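Local coordinates for protein putative S41 protease (Bacteroides fragilis NCTC 9343, PDB 3K50) that is of unestablished function but, as a putative S41-family serine protease carrying a PDZ-like domain, probably cleaves peptide bonds, at residues A[78-83]-A[125-130]; A[113-118]-A[155-160]. One frame throughout, in Å; residues are numbered along the deposited sequence.

Both contacts reach the same five-stranded antiparallel sheet, which runs, in spatial order, 76-82, 90-97, 113-117, 136-146 and 154-165, and they lie about 12 Å apart, centre to centre. Contact 1 joins an outermost strand, 76-82, to the loop between strands 113-117 and 136-146; contact 2 joins the middle strand to the other outermost strand. Along the chain the segments alternate: 78-83, 113-118, 125-130, 155-160. The two contacts also touch directly, Tyr81 meeting Trp113 edge-to-face and Leu130 packing on Ile114 and Met117. This interleaving round one sheet is consistent with both contacts lying in a PDZ-like domain built on it.

Contact 1. Residues A[78-83]-A[125-130]; sequences YTLYKV and KVESEL
Tyr78 meets segment 125-130 at two places, the apolar side chain of Leu130 and the carboxylate of Glu127. Its CB points toward that segment. Further out along the ring, CE1 lies 4.0 Å from Leu130 CB. CE2 and CZ come under Leu130 CD1, which stands 4.2 Å from the ring centroid and 18° off the normal: a CH-pi contact over one face, displaced toward the rim. At the tip, Tyr78 OH donates a hydrogen bond of 2.8 Å to Glu127 OE2, which accepts through its anti lone pair. OE2 lies in the ring plane at its edge, whereas the carboxylate is turned 75° from that plane. The ring is therefore held by two different contacts, one over its face and one at its hydroxyl.

Glu127 reaches the hydroxyl by an extended chain, with CG anti to the backbone N (chi1 -174°). Leu80 packs against the same carboxylate group, its CD1 being 3.7 Å from Glu127 CD. Its other branch completes the apolar side, with Leu80 CD2 4.3 Å from Leu130 CD1. Lys124 makes a long, weak ion pair with Glu127 OE1, the carboxylate oxygen not used by Tyr78.

A loop linking two strands of the sheet thus folds back against an edge strand, an arrangement consistent with a PDZ-like domain. Strand 76-82 is that outermost strand and pairs with 90-97, where Leu80 also touches Tyr90 and Ala92. Segment 125-130 lies in the loop before strand 136-146, and there Leu130 also packs on Ile122.

Contact 2. Residues A[113-118]-A[155-160]; sequences WIMMMN and GGVVPI
Trp113 and Val157 provide the aromatic part of this contact. Val157 CG2 sits 3.5 Å from the centroid of the six-membered ring and 7° off its normal, a CH-pi contact centred over the face. The other methyl, CG1, is anti to the backbone N; this branch lies 3.7 Å from Trp113 CG and is equally near CB, so the two methyls span the indole from its root to its benzene ring.

The remaining contacts are van der Waals and centre on Met115, a selenomethionine. Its SE approaches Pro159 CA to 3.7 Å and Val157 CG1 to 4.0 Å, thus touching both residues. The chain bends at its end (chi3 82°), and CE lies 3.5 Å from Val157 O.

Backbone geometry agrees with a contact in which side chains, not paired backbones, bridge the strands: the axes of 113-117 and 155-160 approach to 8.6 Å and run at 65° to each other. Strand 136-146 lies between them in the sheet order, so their meeting implies a strongly twisted or curled sheet, consistent with a PDZ-like fold. A classic beta bulge sets Met115 and Met116 both opposite Gln139 of that strand. Asn91 of strand 90-97 also touches Trp113, Met115 and Val157.

With neither a hydrogen bond nor a salt bridge between the segments, their association rests on shape fit and dispersion, with a methyl centred over the six-membered ring of the indole.

Contact 1. Residues A[78-83]-A[125-130]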
ATOM      1  N   TYR A  78     -10.484   6.976  -6.502  1.00 34.19           N
ATOM      2  CA  TYR A  78     -10.486   7.996  -7.517  1.00 36.44           C
ATOM      3  C   TYR A  78      -9.744   9.278  -7.143  1.00 37.45           C
ATOM      4  O   TYR A  78      -9.351   9.445  -6.024  1.00 37.87           O
ATOM      5  CB  TYR A  78     -11.936   8.400  -7.779  1.00 35.99           C
ATOM      6  CG  TYR A  78     -12.546   9.090  -6.579  1.00 43.88           C
ATOM      7  CD1 TYR A  78     -13.128   8.346  -5.560  1.00 46.32           C
ATOM      8  CD2 TYR A  78     -12.504  10.469  -6.439  1.00 44.37           C
ATOM      9  CE1 TYR A  78     -13.664   8.937  -4.459  1.00 51.00           C
ATOM     10  CE2 TYR A  78     -13.021  11.079  -5.316  1.00 46.64           C
ATOM     11  CZ  TYR A  78     -13.613  10.300  -4.329  1.00 53.35           C
ATOM     12  OH  TYR A  78     -14.148  10.872  -3.202  1.00 49.41           O
ATOM     13  N   THR A  79      -9.643  10.193  -8.099  1.00 38.52           N
ATOM     14  CA  THR A  79      -9.095  11.528  -7.895  1.00 39.13           C
ATOM     15  C   THR A  79      -9.947  12.457  -8.680  1.00 37.54           C
ATOM     16  O   THR A  79     -10.243  12.171  -9.843  1.00 34.82           O
ATOM     17  CB  THR A  79      -7.718  11.713  -8.510  1.00 41.54           C
ATOM     18  OG1 THR A  79      -6.836  10.702  -8.027  1.00 41.73           O
ATOM     19  CG2 THR A  79      -7.164  13.131  -8.177  1.00 38.27           C
ATOM     20  N   LEU A  80     -10.306  13.588  -8.069  1.00 36.29           N
ATOM     21  CA  LEU A  80     -11.117  14.640  -8.714  1.00 34.47           C
ATOM     22  C   LEU A  80     -10.288  15.623  -9.521  1.00 32.64           C
ATOM     23  O   LEU A  80      -9.192  16.007  -9.098  1.00 30.94           O
ATOM     24  CB  LEU A  80     -11.852  15.475  -7.667  1.00 30.00           C
ATOM     25  CG  LEU A  80     -12.892  14.742  -6.880  1.00 35.27           C
ATOM     26  CD1 LEU A  80     -13.731  15.739  -6.100  1.00 33.26           C
ATOM     27  CD2 LEU A  80     -13.764  13.927  -7.827  1.00 37.59           C
ATOM     28  N   TYR A  81     -10.818  16.005 -10.678  1.00 33.01           N
ATOM     29  CA  TYR A  81     -10.235  17.014 -11.555  1.00 37.04           C
ATOM     30  C   TYR A  81     -11.351  17.950 -11.945  1.00 38.90           C
ATOM     31  O   TYR A  81     -12.446  17.502 -12.289  1.00 37.77           O
ATOM     32  CB  TYR A  81      -9.664  16.406 -12.849  1.00 36.92           C
ATOM     33  CG  TYR A  81      -8.410  15.657 -12.648  1.00 33.86           C
ATOM     34  CD1 TYR A  81      -8.429  14.392 -12.072  1.00 37.15           C
ATOM     35  CD2 TYR A  81      -7.179  16.193 -13.019  1.00 33.23           C
ATOM     36  CE1 TYR A  81      -7.279  13.697 -11.849  1.00 37.74           C
ATOM     37  CE2 TYR A  81      -6.006  15.496 -12.774  1.00 34.31           C
ATOM     38  CZ  TYR A  81      -6.078  14.231 -12.210  1.00 37.63           C
ATOM     39  OH  TYR A  81      -4.943  13.492 -11.992  1.00 37.43           O
ATOM     40  N   LYS A  82     -11.065  19.246 -11.933  1.00 43.73           N
ATOM     41  CA  LYS A  82     -12.040  20.284 -12.268  1.00 48.55           C
ATOM     42  C   LYS A  82     -12.548  20.139 -13.706  1.00 50.66           C
ATOM     43  O   LYS A  82     -11.751  19.884 -14.612  1.00 51.59           O
ATOM     44  CB  LYS A  82     -11.369  21.650 -12.101  1.00 51.38           C
ATOM     45  CG  LYS A  82     -12.299  22.830 -12.009  1.00 56.11           C
ATOM     46  CD  LYS A  82     -12.790  22.994 -10.588  1.00 63.39           C
ATOM     47  CE  LYS A  82     -13.751  24.160 -10.475  1.00 69.60           C
ATOM     48  NZ  LYS A  82     -14.010  24.508  -9.050  1.00 72.70           N
ATOM     49  N   VAL A  83     -13.863  20.285 -13.911  1.00 52.42           N
ATOM     50  CA  VAL A  83     -14.481  20.192 -15.245  1.00 54.92           C
ATOM     51  C   VAL A  83     -14.340  21.507 -16.054  1.00 58.35           C
ATOM     52  O   VAL A  83     -14.315  22.616 -15.476  1.00 56.71           O
ATOM     53  CB  VAL A  83     -15.987  19.799 -15.163  1.00 55.08           C
ATOM     54  CG1 VAL A  83     -16.707  19.923 -16.543  1.00 52.01           C
ATOM     55  CG2 VAL A  83     -16.144  18.418 -14.642  1.00 54.33           C
ATOM     56  N   LYS A 125     -19.834  19.003  -2.602  1.00 47.35           N
ATOM     57  CA  LYS A 125     -20.928  18.686  -1.692  1.00 48.13           C
ATOM     58  C   LYS A 125     -21.297  17.206  -1.760  1.00 48.88           C
ATOM     59  O   LYS A 125     -21.510  16.564  -0.723  1.00 45.82           O
ATOM     60  CB  LYS A 125     -22.184  19.519  -2.017  1.00 49.83           C
ATOM     61  CG  LYS A 125     -23.447  19.090  -1.265  1.00 44.67           C
ATOM     62  N   VAL A 126     -21.369  16.671  -2.986  1.00 46.86           N
ATOM     63  CA  VAL A 126     -21.810  15.299  -3.201  1.00 43.90           C
ATOM     64  C   VAL A 126     -20.703  14.259  -3.422  1.00 42.59           C
ATOM     65  O   VAL A 126     -21.030  13.096  -3.666  1.00 42.33           O
ATOM     66  CB  VAL A 126     -22.854  15.253  -4.354  1.00 47.06           C
ATOM     67  CG1 VAL A 126     -24.131  16.058  -3.953  1.00 44.76           C
ATOM     68  CG2 VAL A 126     -22.253  15.764  -5.643  1.00 41.82           C
ATOM     69  N   GLU A 127     -19.425  14.656  -3.282  1.00 39.79           N
ATOM     70  CA  GLU A 127     -18.257  13.754  -3.439  1.00 40.89           C
ATOM     71  C   GLU A 127     -18.328  12.446  -2.631  1.00 42.84           C
ATOM     72  O   GLU A 127     -17.833  11.366  -3.069  1.00 41.10           O
ATOM     73  CB  GLU A 127     -16.945  14.480  -3.042  1.00 38.59           C
ATOM     74  CG  GLU A 127     -15.690  13.655  -3.307  1.00 44.61           C
ATOM     75  CD  GLU A 127     -14.396  14.254  -2.795  1.00 42.54           C
ATOM     76  OE1 GLU A 127     -14.384  15.428  -2.359  1.00 43.43           O
ATOM     77  OE2 GLU A 127     -13.380  13.523  -2.830  1.00 36.33           O
ATOM     78  N   SER A 128     -18.914  12.522  -1.440  1.00 42.04           N
ATOM     79  CA  SER A 128     -18.990  11.351  -0.569  1.00 41.87           C
ATOM     80  C   SER A 128     -19.999  10.357  -1.164  1.00 41.24           C
ATOM     81  O   SER A 128     -19.971   9.173  -0.826  1.00 45.23           O
ATOM     82  CB  SER A 128     -19.287  11.740   0.912  1.00 43.14           C
ATOM     83  OG  SER A 128     -20.643  12.142   1.121  1.00 37.79           O
ATOM     84  N   GLU A 129     -20.847  10.803  -2.095  1.00 38.44           N
ATOM     85  CA  GLU A 129     -21.742   9.850  -2.782  1.00 40.98           C
ATOM     86  C   GLU A 129     -20.960   8.905  -3.704  1.00 39.34           C
ATOM     87  O   GLU A 129     -21.508   7.927  -4.191  1.00 40.78           O
ATOM     88  CB  GLU A 129     -22.838  10.534  -3.586  1.00 41.62           C
ATOM     89  CG  GLU A 129     -23.745  11.426  -2.742  1.00 50.13           C
ATOM     90  CD  GLU A 129     -24.886  12.022  -3.534  1.00 59.12           C
ATOM     91  OE1 GLU A 129     -25.019  11.728  -4.751  1.00 67.86           O
ATOM     92  OE2 GLU A 129     -25.659  12.788  -2.928  1.00 67.55           O
ATOM     93  N   LEU A 130     -19.710   9.233  -3.995  1.00 36.01           N
ATOM     94  CA  LEU A 130     -18.827   8.320  -4.767  1.00 36.11           C
ATOM     95  C   LEU A 130     -18.337   7.112  -3.961  1.00 37.94           C
ATOM     96  O   LEU A 130     -17.879   6.131  -4.542  1.00 39.25           O
ATOM     97  CB  LEU A 130     -17.593   9.079  -5.278  1.00 30.98           C
ATOM     98  CG  LEU A 130     -17.955  10.086  -6.377  1.00 33.78           C
ATOM     99  CD1 LEU A 130     -16.873  11.129  -6.634  1.00 38.66           C
ATOM    100  CD2 LEU A 130     -18.355   9.332  -7.674  1.00 27.62           C
TER

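Contact 2. Residues A[113-118]-A[155-160]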
ATOM      1  N   TRP A 113     -13.271   7.662 -16.283  1.00 30.42           N
ATOM      2  CA  TRP A 113     -13.604   8.864 -15.533  1.00 32.60           C
ATOM      3  C   TRP A 113     -15.101   8.883 -15.319  1.00 32.10           C
ATOM      4  O   TRP A 113     -15.841   8.636 -16.274  1.00 29.69           O
ATOM      5  CB  TRP A 113     -13.261  10.108 -16.320  1.00 31.72           C
ATOM      6  CG  TRP A 113     -11.821  10.327 -16.641  1.00 36.13           C
ATOM      7  CD1 TRP A 113     -11.082   9.648 -17.538  1.00 33.79           C
ATOM      8  CD2 TRP A 113     -10.984  11.374 -16.141  1.00 31.99           C
ATOM      9  NE1 TRP A 113      -9.813  10.176 -17.616  1.00 36.52           N
ATOM     10  CE2 TRP A 113      -9.727  11.238 -16.765  1.00 39.62           C
ATOM     11  CE3 TRP A 113     -11.160  12.392 -15.203  1.00 30.35           C
ATOM     12  CZ2 TRP A 113      -8.652  12.074 -16.476  1.00 33.97           C
ATOM     13  CZ3 TRP A 113     -10.104  13.248 -14.948  1.00 34.82           C
ATOM     14  CH2 TRP A 113      -8.854  13.075 -15.590  1.00 32.47           C
ATOM     15  N   ILE A 114     -15.545   9.091 -14.083  1.00 32.07           N
ATOM     16  CA  ILE A 114     -16.970   9.247 -13.788  1.00 27.29           C
ATOM     17  C   ILE A 114     -17.274  10.742 -13.986  1.00 29.48           C
ATOM     18  O   ILE A 114     -16.645  11.604 -13.356  1.00 30.83           O
ATOM     19  CB  ILE A 114     -17.339   8.807 -12.388  1.00 26.13           C
ATOM     20  CG1 ILE A 114     -16.996   7.340 -12.140  1.00 30.26           C
ATOM     21  CG2 ILE A 114     -18.838   8.929 -12.170  1.00 24.20           C
ATOM     22  CD1 ILE A 114     -17.313   6.897 -10.681  1.00 30.62           C
HETATM   23  N   MSE A 115     -18.217  11.048 -14.868  1.00 31.67           N
HETATM   24  CA  MSE A 115     -18.551  12.443 -15.236  1.00 34.65           C
HETATM   25  C   MSE A 115     -19.895  12.957 -14.704  1.00 37.01           C
HETATM   26  O   MSE A 115     -20.052  14.171 -14.506  1.00 35.23           O
HETATM   27  CB  MSE A 115     -18.548  12.604 -16.750  1.00 34.89           C
HETATM   28  CG  MSE A 115     -17.247  12.229 -17.395  1.00 35.56           C
HETATM   29 SE   MSE A 115     -17.302  12.399 -19.293  0.75 31.31          SE
HETATM   30  CE  MSE A 115     -16.983  14.361 -19.506  1.00 33.22           C
HETATM   31  N   MSE A 116     -20.867  12.049 -14.535  1.00 39.43           N
HETATM   32  CA  MSE A 116     -22.194  12.377 -13.978  1.00 39.20           C
HETATM   33  C   MSE A 116     -22.732  11.212 -13.194  1.00 40.24           C
HETATM   34  O   MSE A 116     -22.386  10.055 -13.485  1.00 39.24           O
HETATM   35  CB  MSE A 116     -23.188  12.633 -15.087  1.00 41.07           C
HETATM   36  CG  MSE A 116     -22.690  13.601 -16.108  1.00 51.60           C
HETATM   37 SE   MSE A 116     -22.855  15.424 -15.614  0.75 55.56          SE
HETATM   38  CE  MSE A 116     -24.486  15.520 -16.690  1.00 36.24           C
HETATM   39  N   MSE A 117     -23.552  11.515 -12.181  1.00 42.50           N
HETATM   40  CA  MSE A 117     -24.265  10.506 -11.400  1.00 45.17           C
HETATM   41  C   MSE A 117     -25.734  10.844 -11.445  1.00 41.75           C
HETATM   42  O   MSE A 117     -26.155  11.896 -10.970  1.00 37.34           O
HETATM   43  CB  MSE A 117     -23.808  10.468  -9.956  1.00 44.20           C
HETATM   44  CG  MSE A 117     -22.458   9.938  -9.791  1.00 52.64           C
HETATM   45 SE   MSE A 117     -22.043   9.530  -7.937  0.75 60.05          SE
HETATM   46  CE  MSE A 117     -22.042  11.379  -7.161  1.00 57.41           C
ATOM     47  N   ASN A 118     -26.523   9.941 -12.004  1.00 44.05           N
ATOM     48  CA  ASN A 118     -27.974  10.176 -12.150  1.00 45.07           C
ATOM     49  C   ASN A 118     -28.303  11.564 -12.689  1.00 45.99           C
ATOM     50  O   ASN A 118     -29.121  12.297 -12.116  1.00 46.73           O
ATOM     51  CB  ASN A 118     -28.699   9.902 -10.831  1.00 45.44           C
ATOM     52  CG  ASN A 118     -28.820   8.418 -10.555  1.00 49.84           C
ATOM     53  OD1 ASN A 118     -27.979   7.856  -9.873  1.00 41.44           O
ATOM     54  ND2 ASN A 118     -29.821   7.751 -11.181  1.00 46.99           N
ATOM     55  N   GLY A 155      -6.021  18.085 -24.950  1.00 53.56           N
ATOM     56  CA  GLY A 155      -6.586  16.923 -24.265  1.00 52.42           C
ATOM     57  C   GLY A 155      -7.736  17.272 -23.332  1.00 50.82           C
ATOM     58  O   GLY A 155      -7.818  18.389 -22.824  1.00 49.50           O
ATOM     59  N   GLY A 156      -8.631  16.314 -23.128  1.00 48.39           N
ATOM     60  CA  GLY A 156      -9.754  16.480 -22.222  1.00 44.98           C
ATOM     61  C   GLY A 156     -10.490  15.162 -22.044  1.00 44.78           C
ATOM     62  O   GLY A 156     -10.249  14.186 -22.754  1.00 43.85           O
ATOM     63  N   VAL A 157     -11.403  15.157 -21.086  1.00 44.00           N
ATOM     64  CA  VAL A 157     -12.207  13.992 -20.774  1.00 43.43           C
ATOM     65  C   VAL A 157     -13.453  14.052 -21.645  1.00 42.92           C
ATOM     66  O   VAL A 157     -14.203  15.016 -21.573  1.00 45.22           O
ATOM     67  CB  VAL A 157     -12.550  13.990 -19.300  1.00 44.55           C
ATOM     68  CG1 VAL A 157     -13.380  12.764 -18.920  1.00 40.84           C
ATOM     69  CG2 VAL A 157     -11.232  14.054 -18.520  1.00 35.00           C
ATOM     70  N   VAL A 158     -13.642  13.049 -22.498  1.00 39.44           N
ATOM     71  CA  VAL A 158     -14.781  13.016 -23.406  1.00 39.80           C
ATOM     72  C   VAL A 158     -15.731  11.876 -23.050  1.00 39.32           C
ATOM     73  O   VAL A 158     -15.287  10.763 -22.738  1.00 32.78           O
ATOM     74  CB  VAL A 158     -14.306  12.896 -24.857  1.00 41.62           C
ATOM     75  CG1 VAL A 158     -13.363  14.083 -25.183  1.00 44.63           C
ATOM     76  CG2 VAL A 158     -13.588  11.592 -25.111  1.00 48.73           C
ATOM     77  N   PRO A 159     -17.053  12.134 -23.083  1.00 40.18           N
ATOM     78  CA  PRO A 159     -17.941  11.037 -22.709  1.00 41.12           C
ATOM     79  C   PRO A 159     -17.892   9.910 -23.712  1.00 39.87           C
ATOM     80  O   PRO A 159     -17.794  10.165 -24.894  1.00 40.28           O
ATOM     81  CB  PRO A 159     -19.336  11.677 -22.739  1.00 42.69           C
ATOM     82  CG  PRO A 159     -19.094  13.155 -22.790  1.00 39.10           C
ATOM     83  CD  PRO A 159     -17.808  13.340 -23.467  1.00 40.43           C
ATOM     84  N   ILE A 160     -17.917   8.682 -23.226  1.00 37.07           N
ATOM     85  CA  ILE A 160     -17.939   7.518 -24.088  1.00 35.74           C
ATOM     86  C   ILE A 160     -19.155   6.611 -23.853  1.00 35.89           C
ATOM     87  O   ILE A 160     -19.359   5.667 -24.625  1.00 36.37           O
ATOM     88  CB  ILE A 160     -16.668   6.646 -23.905  1.00 32.87           C
ATOM     89  CG1 ILE A 160     -16.605   6.106 -22.486  1.00 33.83           C
ATOM     90  CG2 ILE A 160     -15.443   7.460 -24.278  1.00 38.59           C
ATOM     91  CD1 ILE A 160     -15.587   4.963 -22.295  1.00 34.90           C
TER